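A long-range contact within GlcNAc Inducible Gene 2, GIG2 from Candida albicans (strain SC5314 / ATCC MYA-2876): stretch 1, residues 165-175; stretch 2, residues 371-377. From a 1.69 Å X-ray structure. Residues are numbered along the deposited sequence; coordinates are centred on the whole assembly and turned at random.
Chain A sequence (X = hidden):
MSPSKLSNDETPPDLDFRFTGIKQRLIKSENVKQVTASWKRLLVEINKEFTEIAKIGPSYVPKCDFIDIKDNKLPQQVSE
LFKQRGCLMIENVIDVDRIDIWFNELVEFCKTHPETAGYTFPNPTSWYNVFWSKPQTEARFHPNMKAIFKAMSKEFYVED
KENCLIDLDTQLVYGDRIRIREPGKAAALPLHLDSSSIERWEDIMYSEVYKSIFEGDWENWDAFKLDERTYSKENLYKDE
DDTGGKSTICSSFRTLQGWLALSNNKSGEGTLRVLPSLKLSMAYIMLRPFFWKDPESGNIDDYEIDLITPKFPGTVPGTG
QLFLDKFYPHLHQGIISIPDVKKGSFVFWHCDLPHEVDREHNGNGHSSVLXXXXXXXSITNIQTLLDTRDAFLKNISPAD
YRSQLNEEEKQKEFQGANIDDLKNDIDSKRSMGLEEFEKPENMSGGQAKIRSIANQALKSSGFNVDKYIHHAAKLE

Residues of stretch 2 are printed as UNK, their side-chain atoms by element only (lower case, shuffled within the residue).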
# COMPACT_ATOMS: atom_id res chain seq x y z
N LEU A 165 -11.35 10.50 11.84
CA LEU A 165 -10.63 9.73 12.86
C LEU A 165 -9.28 9.17 12.37
O LEU A 165 -9.07 7.96 12.29
CB LEU A 165 -11.53 8.64 13.45
CG LEU A 165 -12.72 9.24 14.23
CD1 LEU A 165 -13.58 8.06 14.66
CD2 LEU A 165 -12.27 10.04 15.45
N ILE A 166 -8.34 10.09 12.11
CA ILE A 166 -7.00 9.74 11.68
C ILE A 166 -6.00 10.71 12.29
O ILE A 166 -6.31 11.91 12.48
CB ILE A 166 -6.92 9.62 10.16
CG1 ILE A 166 -5.52 9.19 9.72
CG2 ILE A 166 -7.26 10.93 9.49
CD1 ILE A 166 -5.50 8.77 8.24
N ASP A 167 -4.82 10.18 12.60
CA ASP A 167 -3.70 10.95 13.06
C ASP A 167 -2.48 10.61 12.22
O ASP A 167 -1.79 9.62 12.43
CB ASP A 167 -3.47 10.69 14.56
CG ASP A 167 -2.13 11.29 15.07
OD1 ASP A 167 -1.59 12.25 14.45
OD2 ASP A 167 -1.65 10.82 16.14
N LEU A 168 -2.22 11.47 11.25
CA LEU A 168 -1.15 11.21 10.30
C LEU A 168 0.22 11.45 10.92
O LEU A 168 1.23 11.00 10.37
CB LEU A 168 -1.35 12.11 9.08
CG LEU A 168 -2.42 11.60 8.13
CD1 LEU A 168 -2.74 12.68 7.09
CD2 LEU A 168 -2.03 10.35 7.41
N ASP A 169 0.26 12.09 12.07
CA ASP A 169 1.50 12.23 12.82
C ASP A 169 1.92 10.95 13.52
O ASP A 169 3.00 10.90 14.14
CB ASP A 169 1.36 13.30 13.90
CG ASP A 169 1.19 14.67 13.35
OD1 ASP A 169 1.54 14.89 12.17
OD2 ASP A 169 0.69 15.55 14.09
N THR A 170 1.13 9.89 13.51
CA THR A 170 1.52 8.73 14.21
C THR A 170 1.66 7.57 13.23
O THR A 170 0.68 7.22 12.51
CB THR A 170 0.52 8.40 15.26
OG1 THR A 170 0.60 9.42 16.29
CG2 THR A 170 0.80 7.03 15.89
N GLN A 171 2.83 6.91 13.29
CA GLN A 171 3.08 5.67 12.54
C GLN A 171 2.82 4.48 13.43
O GLN A 171 3.36 4.40 14.49
CB GLN A 171 4.53 5.66 12.08
CG GLN A 171 5.07 4.40 11.49
CD GLN A 171 4.43 3.97 10.18
OE1 GLN A 171 3.59 4.68 9.56
NE2 GLN A 171 4.91 2.87 9.68
N LEU A 172 2.02 3.56 12.97
CA LEU A 172 1.84 2.23 13.63
C LEU A 172 2.66 1.19 12.86
O LEU A 172 2.88 1.29 11.65
CB LEU A 172 0.38 1.79 13.59
CG LEU A 172 -0.58 2.74 14.29
CD1 LEU A 172 -1.95 2.14 14.31
CD2 LEU A 172 -0.10 3.17 15.67
N VAL A 173 3.02 0.14 13.56
CA VAL A 173 3.61 -1.01 12.96
C VAL A 173 2.56 -2.05 12.56
O VAL A 173 1.85 -2.66 13.43
CB VAL A 173 4.68 -1.65 13.84
CG1 VAL A 173 5.20 -3.00 13.25
CG2 VAL A 173 5.84 -0.67 14.10
N TYR A 174 2.55 -2.31 11.26
CA TYR A 174 1.93 -3.51 10.71
C TYR A 174 3.09 -4.50 10.51
O TYR A 174 3.98 -4.23 9.73
CB TYR A 174 1.20 -3.20 9.43
CG TYR A 174 0.75 -4.41 8.69
CD1 TYR A 174 -0.33 -5.18 9.15
CD2 TYR A 174 1.39 -4.80 7.53
CE1 TYR A 174 -0.78 -6.30 8.45
CE2 TYR A 174 0.95 -5.95 6.82
CZ TYR A 174 -0.12 -6.68 7.28
OH TYR A 174 -0.53 -7.79 6.58
N GLY A 175 3.04 -5.64 11.21
CA GLY A 175 4.12 -6.64 11.08
C GLY A 175 4.15 -7.22 9.70
O GLY A 175 3.13 -7.68 9.18
N UNK A 371 10.19 -5.46 4.40
CA UNK A 371 8.92 -4.79 4.14
C UNK A 371 8.48 -3.98 5.34
O UNK A 371 8.48 -4.50 6.46
c UNK A 371 8.57 -7.39 -0.19
c UNK A 371 9.01 -8.02 0.93
c UNK A 371 8.03 -6.35 2.36
c UNK A 371 8.78 -7.50 2.21
o UNK A 371 8.85 -7.89 -1.47
c UNK A 371 7.79 -5.75 3.77
c UNK A 371 7.84 -6.22 -0.06
c UNK A 371 7.58 -5.71 1.22
N UNK A 372 8.08 -2.74 5.08
CA UNK A 372 7.55 -1.82 6.14
C UNK A 372 6.77 -0.73 5.45
O UNK A 372 7.38 0.02 4.68
c UNK A 372 9.12 0.57 8.64
c UNK A 372 7.60 0.99 10.44
c UNK A 372 8.33 -0.49 8.20
c UNK A 372 7.21 -0.88 9.00
c UNK A 372 8.72 1.35 9.73
c UNK A 372 6.86 -0.13 10.12
o UNK A 372 7.16 1.72 11.53
c UNK A 372 8.74 -1.31 7.01
N UNK A 373 5.44 -0.66 5.69
CA UNK A 373 4.52 0.22 5.07
C UNK A 373 4.16 1.31 6.00
O UNK A 373 4.45 1.26 7.22
N UNK A 374 3.54 2.35 5.43
CA UNK A 374 2.96 3.38 6.24
C UNK A 374 1.55 3.05 6.68
O UNK A 374 0.68 2.85 5.82
c UNK A 374 2.39 5.86 6.22
o UNK A 374 2.02 7.47 4.57
c UNK A 374 2.65 7.17 5.53
n UNK A 374 3.54 8.01 6.11
c UNK A 374 2.97 4.69 5.43
N UNK A 375 1.33 3.01 7.99
CA UNK A 375 0.08 2.59 8.56
C UNK A 375 -0.27 3.68 9.61
O UNK A 375 0.20 3.68 10.74
o UNK A 375 0.78 0.28 8.32
c UNK A 375 -1.02 0.77 9.87
c UNK A 375 0.28 1.25 9.26
N UNK A 376 -1.09 4.66 9.23
CA UNK A 376 -1.41 5.71 10.19
C UNK A 376 -2.35 5.24 11.29
O UNK A 376 -3.17 4.33 11.08
c UNK A 376 -2.11 6.79 9.30
c UNK A 376 -2.79 5.92 8.20
c UNK A 376 -1.77 4.81 7.93
N UNK A 377 -2.20 5.90 12.44
CA UNK A 377 -3.15 5.74 13.50
C UNK A 377 -4.51 6.20 12.99
O UNK A 377 -4.70 7.36 12.66
c UNK A 377 -2.73 6.46 14.79
c UNK A 377 -3.80 6.45 15.92
c UNK A 377 -3.19 7.29 17.06
c UNK A 377 -4.01 5.02 16.38
O HOH W 1 3.64 7.35 9.14
O HOH W 2 3.43 -0.34 9.40
O HOH W 3 7.02 -4.39 8.92
O HOH W 4 4.53 -2.91 7.41

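Position 371 has eight side-chain atoms: one carbon, then a ring of six carbons bearing one oxygen. The side chain does not touch stretch 1; its CB is 7.1 Å from Gly175 C. The link to that stretch is water 3, which donates to the backbone O of 371 (2.9 Å from the water O) and to Tyr174 O (3.2 Å from the water O). A six-carbon ring with a hydroxyl identifies Tyr371.

Position 372 has the same make-up, one carbon and a six-carbon ring bearing an oxygen. Here the end of the side chain reaches stretch 1. The ring oxygen accepts a hydrogen bond from Gln171 NE2 at 3.1 Å and lies 3.7 Å from Val173 CG2. The residue is Tyr372.

Position 373 has no atoms beyond the backbone. Its O accepts a hydrogen bond from Gln171 NE2 at 3.0 Å. Water 4 joins its N to Tyr174 O. It is Gly373.

Position 374 has three side-chain carbons in a chain, the third carrying one oxygen and one nitrogen. The CA-to-CB bond points away overall, yet the side chain touches stretch 1: its second carbon is 3.7 Å from Gln171 OE1. Water 1 donates to Gln171 OE1 and accepts from the side-chain nitrogen. A carboxamide on two methylene carbons means Gln374.

Position 375 has one carbon carrying one oxygen and one carbon. The oxygen is 3.7 Å from Tyr174 CB and donates to water 2. That water also accepts from Tyr174 N and donates to Leu172 O and Gly373 O. The branching gives Thr375.

Position 376 has three carbons that close a ring onto the backbone N. The middle one packs 3.9 Å from Ile166 CD1, and CB lies 4.0 Å from Leu168 CD2. This is Pro376. The ring closure leaves N without a hydrogen. Pro376 CA makes a CA-H...O contact with Thr170 O at 3.5 Å.

Position 377 has four carbons, forked at the second. One fork-end carbon is 4.1 Å from Leu172 CD1, and CB is 3.7 Å from Thr170 CG2. This is Leu377.

The contact combines backbone pairing with side-chain bonds. Asp167 N donates to Leu377 O at 2.8 Å, Leu377 N to Thr170 O at 3.2 Å, and Leu172 N to Thr375 O at 2.9 Å. The type I turn from Asp167 to Thr170 lets stretch 1 meet Leu377 from both ends of the turn. Gln171 extends the pairing: its OE1 accepts from Thr375 N at 3.2 Å, while its NE2 serves two oxygens. Apolar packing and four bridging waters complete an interface of 693 Å², both sides summed.

Stretch 2, residues 371-377: YYGQTPL
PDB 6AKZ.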